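Local structure of NAD-dependent aldehyde dehydrogenase (Burkholderia multivorans, 5UJU) at residues Q197-I202 against V557-H562; V203-G208 against V550-R555; R23-I28 against A171-R176; A106-W111 against G232-V237. The protein probably catalyses the NAD-dependent oxidation of aldehydes to carboxylic acids, possibly including glutamate gamma-semialdehyde, as a member of the aldehyde dehydrogenase family. All coordinates share one frame; numbering follows the deposited sequence. Where two conformers were deposited one is given.

Contact 1: Q197-I202 against V557-H562. With EDO (1,2-ethanediol), chain I.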
# COMPACT_ATOMS: atom_id res chain seq x y z
N GLN A 197 -3.75 -25.61 -14.42
CA GLN A 197 -2.61 -25.31 -13.59
C GLN A 197 -2.36 -23.81 -13.60
O GLN A 197 -2.26 -23.20 -14.67
CB GLN A 197 -1.35 -26.04 -14.05
CG GLN A 197 -0.32 -26.04 -12.95
CD GLN A 197 1.04 -26.45 -13.42
OE1 GLN A 197 1.36 -26.37 -14.60
NE2 GLN A 197 1.87 -26.92 -12.49
N LYS A 198 -2.30 -23.23 -12.41
CA LYS A 198 -1.98 -21.82 -12.25
C LYS A 198 -0.51 -21.71 -11.92
O LYS A 198 0.05 -22.55 -11.20
CB LYS A 198 -2.83 -21.18 -11.14
CG LYS A 198 -4.32 -21.49 -11.19
CD LYS A 198 -4.96 -20.94 -12.46
CE LYS A 198 -6.47 -21.18 -12.51
NZ LYS A 198 -7.22 -20.30 -11.58
N ARG A 199 0.13 -20.67 -12.43
CA ARG A 199 1.52 -20.37 -12.11
C ARG A 199 1.59 -18.91 -11.69
O ARG A 199 0.94 -18.06 -12.30
CB ARG A 199 2.42 -20.67 -13.33
CG ARG A 199 3.85 -20.15 -13.27
CD ARG A 199 4.59 -20.55 -14.56
NE ARG A 199 5.86 -19.84 -14.77
CZ ARG A 199 6.59 -19.96 -15.88
NH1 ARG A 199 6.19 -20.75 -16.87
NH2 ARG A 199 7.73 -19.28 -15.99
N TYR A 200 2.33 -18.63 -10.63
CA TYR A 200 2.41 -17.27 -10.09
C TYR A 200 3.87 -16.85 -10.06
O TYR A 200 4.70 -17.49 -9.40
CB TYR A 200 1.78 -17.19 -8.69
CG TYR A 200 0.36 -17.72 -8.66
CD1 TYR A 200 -0.70 -16.91 -9.02
CD2 TYR A 200 0.09 -19.03 -8.29
CE1 TYR A 200 -2.01 -17.38 -9.00
CE2 TYR A 200 -1.21 -19.52 -8.27
CZ TYR A 200 -2.25 -18.69 -8.63
OH TYR A 200 -3.54 -19.16 -8.62
N THR A 201 4.17 -15.76 -10.75
CA THR A 201 5.52 -15.21 -10.82
C THR A 201 5.54 -13.91 -10.03
O THR A 201 4.70 -13.03 -10.27
CB THR A 201 5.92 -14.96 -12.28
OG1 THR A 201 5.79 -16.19 -13.02
CG2 THR A 201 7.35 -14.44 -12.38
N ILE A 202 6.46 -13.80 -9.08
CA ILE A 202 6.63 -12.57 -8.32
C ILE A 202 7.47 -11.60 -9.14
O ILE A 202 8.61 -11.90 -9.50
CB ILE A 202 7.30 -12.84 -6.96
CG1 ILE A 202 6.56 -13.92 -6.19
CG2 ILE A 202 7.39 -11.55 -6.15
CD1 ILE A 202 5.21 -13.56 -5.84
N VAL A 557 2.30 -11.84 -11.32
CA VAL A 557 1.81 -12.06 -12.68
C VAL A 557 1.54 -13.55 -12.83
O VAL A 557 2.44 -14.38 -12.71
CB VAL A 557 2.81 -11.57 -13.74
CG1 VAL A 557 2.38 -12.06 -15.14
CG2 VAL A 557 2.92 -10.05 -13.73
N GLN A 558 0.29 -13.90 -13.09
CA GLN A 558 -0.07 -15.31 -13.15
C GLN A 558 -0.27 -15.77 -14.58
O GLN A 558 -0.43 -14.98 -15.51
CB GLN A 558 -1.33 -15.58 -12.36
CG GLN A 558 -2.57 -15.06 -13.02
CD GLN A 558 -3.82 -15.47 -12.27
OE1 GLN A 558 -4.00 -15.10 -11.09
NE2 GLN A 558 -4.67 -16.26 -12.92
N SER A 559 -0.26 -17.09 -14.73
CA SER A 559 -0.66 -17.73 -15.97
C SER A 559 -1.49 -18.95 -15.61
O SER A 559 -1.38 -19.49 -14.51
CB SER A 559 0.55 -18.15 -16.83
OG SER A 559 1.36 -19.07 -16.12
N ARG A 560 -2.35 -19.34 -16.54
CA ARG A 560 -3.16 -20.54 -16.38
C ARG A 560 -3.17 -21.34 -17.68
O ARG A 560 -3.14 -20.77 -18.78
CB ARG A 560 -4.59 -20.18 -15.96
CG ARG A 560 -5.31 -19.31 -16.97
CD ARG A 560 -6.69 -18.90 -16.42
NE ARG A 560 -7.32 -17.90 -17.27
CZ ARG A 560 -8.55 -17.43 -17.08
NH1 ARG A 560 -9.30 -17.87 -16.07
NH2 ARG A 560 -9.04 -16.52 -17.91
N VAL A 561 -3.24 -22.66 -17.55
CA VAL A 561 -3.31 -23.55 -18.71
C VAL A 561 -4.08 -24.79 -18.31
O VAL A 561 -4.00 -25.24 -17.16
CB VAL A 561 -1.89 -23.89 -19.24
CG1 VAL A 561 -1.09 -24.73 -18.21
CG2 VAL A 561 -1.96 -24.60 -20.58
N HIS A 562 -4.87 -25.34 -19.24
CA HIS A 562 -5.59 -26.57 -18.94
C HIS A 562 -4.62 -27.73 -18.72
O HIS A 562 -3.54 -27.79 -19.33
CB HIS A 562 -6.55 -26.92 -20.08
CG HIS A 562 -7.78 -26.08 -20.10
ND1 HIS A 562 -8.88 -26.35 -19.32
CD2 HIS A 562 -8.07 -24.95 -20.79
CE1 HIS A 562 -9.81 -25.44 -19.54
NE2 HIS A 562 -9.34 -24.58 -20.43
C1 EDO I . -11.38 -19.96 -14.45
O1 EDO I . -11.56 -18.56 -14.22
C2 EDO I . -10.14 -20.44 -13.70
O2 EDO I . -9.05 -19.52 -13.87
O HOH W 1 3.27 -16.59 -14.44
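In the protruding beta arm, an oligomerisation element of many aldehyde dehydrogenases, Q197, R199 and T201 form antiparallel hydrogen-bonded pairs with V561, S559 and V557. Each pair closes two backbone bonds, six in all; the middle ring consists of R199 N to S559 O at 2.8 Å and S559 N to R199 O at 2.9 Å. The short strand axes approach to 4.6 Å with 162° between their directions. The non-hydrogen-bonded pairs K198–R560 and Y200–Q558 put their side chains on the other face of the sheet. K198 and R560 run alongside in the same direction, K198 CD touching R560 CB at 3.6 Å. K198 NZ and R560 NH1 donate hydrogen bonds, at 3.0 and 2.8 Å, to O2 of a 1,2-ethanediol probably left by the crystallisation liquor. D530 of the second subunit forms a salt bridge with K198 and also bonds the diol, which may offset the two nearby positive charges. Y200 and Q558 are also neighbours, ring and amide planes 88° apart; Y200 OH hydrogen-bonds S529 O and the Q558 amide has its partner in F531, both of the second subunit. S559 to V561 pair in parallel with a strand of that subunit, so one sheet spans the interface. On the face of R199 and S559, chi1 of 61° sets S559 OG between backbone N and carbonyl carbon, where it meets R199 CB at 3.4 Å.

Contact 2: V203-G208 against V550-R555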
# COMPACT_ATOMS: atom_id res chain seq x y z
N VAL A 203 6.92 -10.43 -9.42
CA VAL A 203 7.56 -9.43 -10.26
C VAL A 203 7.85 -8.18 -9.44
O VAL A 203 6.92 -7.60 -8.85
CB VAL A 203 6.69 -9.10 -11.49
CG1 VAL A 203 7.38 -8.06 -12.37
CG2 VAL A 203 6.42 -10.38 -12.30
N PRO A 204 9.10 -7.75 -9.33
CA PRO A 204 9.39 -6.47 -8.67
C PRO A 204 8.78 -5.32 -9.45
O PRO A 204 8.44 -5.45 -10.63
CB PRO A 204 10.92 -6.39 -8.71
CG PRO A 204 11.36 -7.78 -8.98
CD PRO A 204 10.32 -8.40 -9.82
N ARG A 205 8.62 -4.18 -8.76
CA ARG A 205 8.13 -2.98 -9.44
C ARG A 205 9.14 -2.45 -10.45
O ARG A 205 8.77 -2.02 -11.55
CB ARG A 205 7.78 -1.91 -8.41
CG ARG A 205 6.53 -2.26 -7.62
CD ARG A 205 5.29 -2.14 -8.49
NE ARG A 205 4.10 -2.09 -7.65
CZ ARG A 205 2.92 -1.62 -8.04
NH1 ARG A 205 2.77 -1.14 -9.27
NH2 ARG A 205 1.90 -1.60 -7.18
N GLY A 206 10.42 -2.44 -10.10
CA GLY A 206 11.41 -1.85 -10.98
C GLY A 206 12.57 -1.25 -10.22
O GLY A 206 13.22 -1.94 -9.42
N THR A 207 12.86 0.02 -10.47
CA THR A 207 13.94 0.70 -9.78
C THR A 207 13.38 1.56 -8.66
O THR A 207 12.51 2.41 -8.89
CB THR A 207 14.77 1.54 -10.75
OG1 THR A 207 15.39 0.66 -11.70
CG2 THR A 207 15.85 2.32 -10.02
N GLY A 208 13.90 1.36 -7.46
CA GLY A 208 13.55 2.18 -6.31
C GLY A 208 14.59 3.25 -6.09
O GLY A 208 15.75 3.10 -6.49
N VAL A 550 5.70 -3.03 2.77
CA VAL A 550 6.36 -3.89 1.78
C VAL A 550 5.41 -4.50 0.75
O VAL A 550 5.87 -4.88 -0.35
CB VAL A 550 7.15 -5.03 2.48
CG1 VAL A 550 8.19 -4.48 3.42
CG2 VAL A 550 6.19 -5.98 3.20
N ALA A 551 4.12 -4.66 1.03
CA ALA A 551 3.26 -5.51 0.21
C ALA A 551 3.05 -4.97 -1.20
O ALA A 551 2.64 -5.73 -2.08
CB ALA A 551 1.89 -5.70 0.87
N ASN A 552 3.29 -3.69 -1.42
CA ASN A 552 3.10 -3.10 -2.74
C ASN A 552 4.40 -3.03 -3.55
O ASN A 552 4.38 -2.51 -4.66
CB ASN A 552 2.52 -1.69 -2.62
CG ASN A 552 1.49 -1.39 -3.68
OD1 ASN A 552 1.08 -2.28 -4.44
ND2 ASN A 552 1.05 -0.15 -3.74
N ARG A 553 5.53 -3.47 -3.00
CA ARG A 553 6.81 -3.32 -3.71
C ARG A 553 7.07 -4.44 -4.71
O ARG A 553 8.05 -4.36 -5.46
CB ARG A 553 7.97 -3.23 -2.71
CG ARG A 553 7.78 -2.11 -1.65
CD ARG A 553 9.02 -1.98 -0.75
NE ARG A 553 8.81 -1.02 0.32
CZ ARG A 553 9.38 0.19 0.39
NH1 ARG A 553 10.23 0.60 -0.54
NH2 ARG A 553 9.08 0.98 1.42
N PHE A 554 6.23 -5.46 -4.74
CA PHE A 554 6.26 -6.51 -5.75
C PHE A 554 4.83 -6.69 -6.24
O PHE A 554 3.88 -6.26 -5.58
CB PHE A 554 6.80 -7.85 -5.20
CG PHE A 554 5.91 -8.44 -4.14
CD1 PHE A 554 4.93 -9.37 -4.47
CD2 PHE A 554 6.00 -8.01 -2.83
CE1 PHE A 554 4.08 -9.89 -3.50
CE2 PHE A 554 5.15 -8.52 -1.85
CZ PHE A 554 4.20 -9.46 -2.18
N ARG A 555 4.69 -7.31 -7.41
CA ARG A 555 3.40 -7.71 -7.93
C ARG A 555 3.47 -9.18 -8.30
O ARG A 555 4.54 -9.80 -8.26
CB ARG A 555 2.98 -6.84 -9.13
CG ARG A 555 2.93 -5.32 -8.87
CD ARG A 555 1.67 -4.86 -8.11
NE ARG A 555 1.70 -5.27 -6.71
CZ ARG A 555 0.63 -5.58 -5.99
NH1 ARG A 555 -0.58 -5.53 -6.54
NH2 ARG A 555 0.77 -5.97 -4.72
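R205 binds N552 through NE and NH2, just beyond the place where the antiparallel pairing of strands 191-211 and 554-562 gives way to a loop and a type I beta turn from V550 to R553. R205 NE donates to the backbone N552 O at 3.0 Å, nearly in line with that carbonyl, and R205 NH2 donates to N552 OD1 at 2.9 Å. The second acceptor lies in the guanidinium plane, yet the donor stands 59° out of the amide plane of N552; the two flat groups are themselves steeply turned against each other. One face of the R205 guanidinium is overlaid toward its rim by R555 CD, which comes within 3.4 Å of R205 NH2. The two arginines run alongside with guanidinium planes only 21° apart, and R205 NH2 is 3.7 Å from R555 NE.

Partners in the next shell bind both arginines. D546 of the second subunit makes a salt bridge with R555, which may offset part of the charge, while G535 O of that subunit accepts from R205 NH1. Within its own segment, R555 bends back so that NE donates to F554 O at 2.6 Å and NH2 to A551 O. Q313 supplies a further bond to N552 O. On the strand side, V203 and R555 form the last hydrogen-bonded pair between the two segments, with V203 N to R555 O at 2.7 Å and an almost straight N-H...O angle of 176°. The return bond, R555 N to V203 O, is also 2.7 Å.

Contact 3: R23-I28 against A171-R176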
# COMPACT_ATOMS: atom_id res chain seq x y z
N ARG A 23 13.61 -16.69 12.92
CA ARG A 23 13.50 -16.00 14.20
C ARG A 23 12.99 -14.57 14.02
O ARG A 23 12.25 -14.06 14.87
CB ARG A 23 14.86 -16.02 14.91
CG ARG A 23 14.84 -15.44 16.30
CD ARG A 23 14.01 -16.26 17.28
NE ARG A 23 13.85 -15.58 18.57
CZ ARG A 23 12.91 -14.67 18.83
NH1 ARG A 23 12.03 -14.33 17.89
NH2 ARG A 23 12.85 -14.10 20.03
N ALA A 24 13.38 -13.91 12.93
CA ALA A 24 12.88 -12.56 12.70
C ALA A 24 11.38 -12.57 12.38
O ALA A 24 10.65 -11.67 12.82
CB ALA A 24 13.67 -11.88 11.58
N LEU A 25 10.91 -13.57 11.62
CA LEU A 25 9.48 -13.73 11.39
C LEU A 25 8.73 -13.90 12.70
O LEU A 25 7.67 -13.29 12.91
CB LEU A 25 9.21 -14.93 10.49
CG LEU A 25 9.33 -14.81 8.97
CD1 LEU A 25 9.09 -16.18 8.34
CD2 LEU A 25 8.36 -13.78 8.42
N ALA A 26 9.23 -14.77 13.59
CA ALA A 26 8.59 -14.94 14.89
C ALA A 26 8.62 -13.65 15.70
O ALA A 26 7.67 -13.36 16.44
CB ALA A 26 9.26 -16.07 15.67
N ALA A 27 9.69 -12.86 15.56
CA ALA A 27 9.83 -11.63 16.33
C ALA A 27 8.80 -10.58 15.92
O ALA A 27 8.19 -9.94 16.78
CB ALA A 27 11.25 -11.07 16.19
N ILE A 28 8.59 -10.39 14.61
CA ILE A 28 7.66 -9.35 14.18
C ILE A 28 6.22 -9.68 14.59
O ILE A 28 5.42 -8.75 14.77
CB ILE A 28 7.73 -9.11 12.65
CG1 ILE A 28 7.32 -10.36 11.87
CG2 ILE A 28 9.11 -8.63 12.25
CD1 ILE A 28 7.33 -10.17 10.34
N ALA A 171 8.92 -8.30 4.28
CA ALA A 171 8.87 -8.66 2.86
C ALA A 171 8.69 -10.16 2.69
O ALA A 171 7.75 -10.61 2.04
CB ALA A 171 10.13 -8.18 2.14
N TRP A 172 9.57 -10.95 3.31
CA TRP A 172 9.46 -12.40 3.22
C TRP A 172 8.12 -12.89 3.76
O TRP A 172 7.51 -13.82 3.21
CB TRP A 172 10.63 -13.05 3.98
CG TRP A 172 10.54 -14.55 4.10
CD1 TRP A 172 10.52 -15.29 5.25
CD2 TRP A 172 10.45 -15.49 3.02
NE1 TRP A 172 10.42 -16.64 4.95
CE2 TRP A 172 10.38 -16.78 3.59
CE3 TRP A 172 10.43 -15.36 1.62
CZ2 TRP A 172 10.29 -17.94 2.81
CZ3 TRP A 172 10.33 -16.51 0.85
CH2 TRP A 172 10.26 -17.78 1.45
N ASP A 173 7.60 -12.24 4.82
CA ASP A 173 6.32 -12.64 5.38
C ASP A 173 5.20 -12.60 4.33
O ASP A 173 4.33 -13.47 4.31
CB ASP A 173 5.98 -11.74 6.56
CG ASP A 173 4.90 -12.32 7.46
OD1 ASP A 173 4.75 -13.55 7.53
OD2 ASP A 173 4.21 -11.52 8.12
N GLN A 174 5.21 -11.58 3.46
CA GLN A 174 4.26 -11.51 2.35
C GLN A 174 4.62 -12.48 1.22
O GLN A 174 3.73 -13.12 0.64
CB GLN A 174 4.20 -10.09 1.78
CG GLN A 174 3.71 -9.03 2.71
CD GLN A 174 2.34 -9.38 3.24
OE1 GLN A 174 1.54 -10.00 2.53
NE2 GLN A 174 2.05 -8.97 4.45
N LEU A 175 5.89 -12.54 0.84
CA LEU A 175 6.29 -13.36 -0.31
C LEU A 175 6.01 -14.84 -0.07
O LEU A 175 5.58 -15.55 -0.98
CB LEU A 175 7.76 -13.13 -0.64
CG LEU A 175 8.16 -11.72 -1.11
CD1 LEU A 175 9.68 -11.53 -1.14
CD2 LEU A 175 7.55 -11.40 -2.46
N ARG A 176 6.24 -15.32 1.16
CA ARG A 176 6.08 -16.74 1.42
C ARG A 176 4.63 -17.20 1.36
O ARG A 176 4.39 -18.41 1.33
CB ARG A 176 6.67 -17.09 2.78
CG ARG A 176 5.85 -16.57 3.94
CD ARG A 176 6.62 -16.72 5.22
NE ARG A 176 5.86 -16.22 6.36
CZ ARG A 176 5.41 -16.98 7.35
NH1 ARG A 176 5.65 -18.29 7.34
NH2 ARG A 176 4.73 -16.44 8.35
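The guanidinium of R176 carries L25 CD1 over one face, 3.8 Å above the plane and offset toward the rim, while D173 OD1 lies at its edge. That carboxylate oxygen is held by two nitrogens of R176: NE approaches its anti lone pair at 3.1 Å, and NH2 meets it nearly along the C-O axis at 3.0 Å. Because OD1 is only about 1° out of the guanidinium plane for both bonds, the salt bridge fixes the rotation of the flat group that L25 rests on. The indole of W172 has R176 CB above one face and receives L25 CD1 obliquely, at 3.5 Å from W172 CD1. F14 adds an edge-to-face contact to the same ring.

L25 works with both branches. Its CG stands anti to its own carbonyl carbon (chi1 -82°), turned toward helix 158-175. CD1 touches both the indole and the guanidinium; CD2 meets the aliphatic D173 CB at 3.6 Å. I28, one helical turn on, adds a looser contact, its CD1 being 4.1 Å from D173 OD2. The other oxygen of D173 is thus brushed by a methyl group, but it has its own charged partner in R177. No hydrogen bond joins the two segments; the contact is van der Waals, and the D173–R176 ion pair within 171-176 orients the groups that L25 meets. The short helix axes approach to 10.6 Å at a crossing angle of -95°: this is near-perpendicular helix-helix packing, in which helix 18-30 sets L25, with I28 beside it, against the C-terminal end of helix 158-175, close to the subunit interface.

Contact 4: A106-W111 against G232-V237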
# COMPACT_ATOMS: atom_id res chain seq x y z
N ALA A 106 19.72 -2.36 -16.80
CA ALA A 106 20.45 -3.51 -17.34
C ALA A 106 20.61 -4.60 -16.29
O ALA A 106 20.67 -5.78 -16.63
CB ALA A 106 21.81 -3.07 -17.90
N ALA A 107 20.65 -4.23 -15.00
CA ALA A 107 20.81 -5.20 -13.93
C ALA A 107 19.51 -5.89 -13.52
O ALA A 107 19.57 -6.92 -12.84
CB ALA A 107 21.43 -4.51 -12.70
N GLN A 108 18.36 -5.37 -13.96
CA GLN A 108 17.07 -5.81 -13.42
C GLN A 108 16.78 -7.27 -13.76
O GLN A 108 16.32 -8.04 -12.91
CB GLN A 108 15.95 -4.92 -13.94
CG GLN A 108 15.52 -3.84 -12.97
CD GLN A 108 14.72 -2.70 -13.61
OE1 GLN A 108 14.17 -2.84 -14.70
NE2 GLN A 108 14.64 -1.58 -12.91
N ARG A 109 17.02 -7.67 -15.01
CA ARG A 109 16.51 -8.96 -15.50
C ARG A 109 17.00 -10.15 -14.67
O ARG A 109 16.19 -10.89 -14.10
CB ARG A 109 16.87 -9.16 -16.98
CG ARG A 109 16.27 -10.44 -17.57
CD ARG A 109 16.36 -10.46 -19.10
NE ARG A 109 16.08 -11.78 -19.66
CZ ARG A 109 14.88 -12.18 -20.07
NH1 ARG A 109 13.84 -11.36 -19.97
NH2 ARG A 109 14.71 -13.39 -20.58
N THR A 110 18.31 -10.36 -14.61
CA THR A 110 18.79 -11.57 -13.93
C THR A 110 18.53 -11.49 -12.42
O THR A 110 18.32 -12.52 -11.77
CB THR A 110 20.28 -11.83 -14.24
OG1 THR A 110 21.10 -10.79 -13.71
CG2 THR A 110 20.48 -11.88 -15.75
N TRP A 111 18.51 -10.29 -11.86
CA TRP A 111 18.13 -10.14 -10.46
C TRP A 111 16.68 -10.58 -10.25
O TRP A 111 16.40 -11.44 -9.40
CB TRP A 111 18.35 -8.69 -10.03
CG TRP A 111 18.00 -8.28 -8.61
CD1 TRP A 111 17.18 -7.25 -8.24
CD2 TRP A 111 18.49 -8.85 -7.38
NE1 TRP A 111 17.12 -7.14 -6.88
CE2 TRP A 111 17.91 -8.11 -6.32
CE3 TRP A 111 19.35 -9.91 -7.07
CZ2 TRP A 111 18.16 -8.40 -4.98
CZ3 TRP A 111 19.60 -10.19 -5.72
CH2 TRP A 111 19.02 -9.43 -4.70
N GLY A 232 13.10 -7.69 -4.77
CA GLY A 232 13.62 -7.89 -6.12
C GLY A 232 13.83 -6.63 -6.93
O GLY A 232 14.12 -6.72 -8.12
N ASN A 233 13.68 -5.46 -6.33
CA ASN A 233 13.87 -4.23 -7.07
C ASN A 233 15.35 -3.89 -7.14
O ASN A 233 16.16 -4.35 -6.34
CB ASN A 233 13.09 -3.09 -6.39
CG ASN A 233 11.61 -3.35 -6.37
OD1 ASN A 233 10.94 -3.10 -7.36
ND2 ASN A 233 11.10 -3.89 -5.26
N THR A 234 15.70 -3.05 -8.11
CA THR A 234 17.00 -2.39 -8.11
C THR A 234 16.86 -1.06 -7.38
O THR A 234 15.75 -0.53 -7.25
CB THR A 234 17.51 -2.18 -9.54
OG1 THR A 234 16.50 -1.52 -10.31
CG2 THR A 234 17.87 -3.53 -10.22
N VAL A 235 17.98 -0.52 -6.89
CA VAL A 235 17.95 0.64 -6.00
C VAL A 235 19.02 1.66 -6.40
O VAL A 235 20.18 1.30 -6.57
CB VAL A 235 18.15 0.23 -4.53
CG1 VAL A 235 17.92 1.41 -3.61
CG2 VAL A 235 17.24 -0.92 -4.16
N ILE A 236 18.63 2.92 -6.49
CA ILE A 236 19.57 4.04 -6.57
C ILE A 236 19.53 4.73 -5.21
O ILE A 236 18.45 5.16 -4.75
CB ILE A 236 19.21 5.03 -7.70
CG1 ILE A 236 19.28 4.35 -9.08
CG2 ILE A 236 20.12 6.25 -7.65
CD1 ILE A 236 18.66 5.17 -10.20
N VAL A 237 20.68 4.79 -4.54
CA VAL A 237 20.78 5.40 -3.21
C VAL A 237 21.33 6.80 -3.39
O VAL A 237 22.46 6.98 -3.86
CB VAL A 237 21.66 4.56 -2.27
CG1 VAL A 237 21.76 5.23 -0.91
CG2 VAL A 237 21.13 3.14 -2.15
O HOH W 2 14.52 -6.39 -10.82
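Q108 and T234 bring their CA atoms to 6.3 Å where helix 106-111 runs past strand 234-237, the short axes 9.3 Å apart and 141° between their directions. The strand is entered through G232, the C-prime residue, with positive phi, of the Schellman motif that ends helix 217-230; that helix makes the beta-alpha-beta crossover between the parallel neighbours 191-211 and 234-238, consistent with the Rossmann-type NAD-binding domain of the family.

W111 reaches this turn with the nitrogen edge of its indole, W111 NE1 donating to N233 O at 3.0 Å. The bond is bent, and the donor stands 62° out of the carbonyl plane. G232 O lies close by, 3.1 Å from W111 CD1, but is not hydrogen-bonded to the indole; instead it accepts from a water at 2.7 Å, which also donates to Q108 O at 3.2 Å and so bridges helix and turn. F263 meets the tryptophan ring edge-to-face.

Q108 and T234 cross at about a right angle. In the conformer described, one of two, Q108 CG lies 3.6 Å from T234 CG2, and NE2 donates to T234 OG1 at 3.2 Å, nearly in the amide plane. That hydroxyl has a stronger partner in T207. The chemistry implies a polar join inside a buried contact: two carbonyls at the helix-to-strand turn each have a donor, N233 O through a bent bond from the indole N-H and G232 O through a water, whereas the glutamine bond, seen in one of two conformers, is doubtful.

Contacts 1 and 2 are successive parts of one strand pairing, 191-211 with 554-562, their centres 18 Å apart; contact 2 is nested within the loop closed by contact 1, and V557 CG2 packs on V203 CG2 at 3.8 Å. Contact 4 joins contact 2 from the neighbouring parallel strand, centres 11 Å apart, with G208 N 2.7 Å from T234 O. Contact 3 borders contact 2, about 17 Å between centres, where F554 CD2 meets L175 CD2 at 3.7 Å. Contacts 1, 2 and 3 all reach the second subunit, as does segment 106-111 of contact 4 through R109. None includes G348 or G458, which bind the sodium ion; the bound group at these contacts is the ethanediol of contact 1.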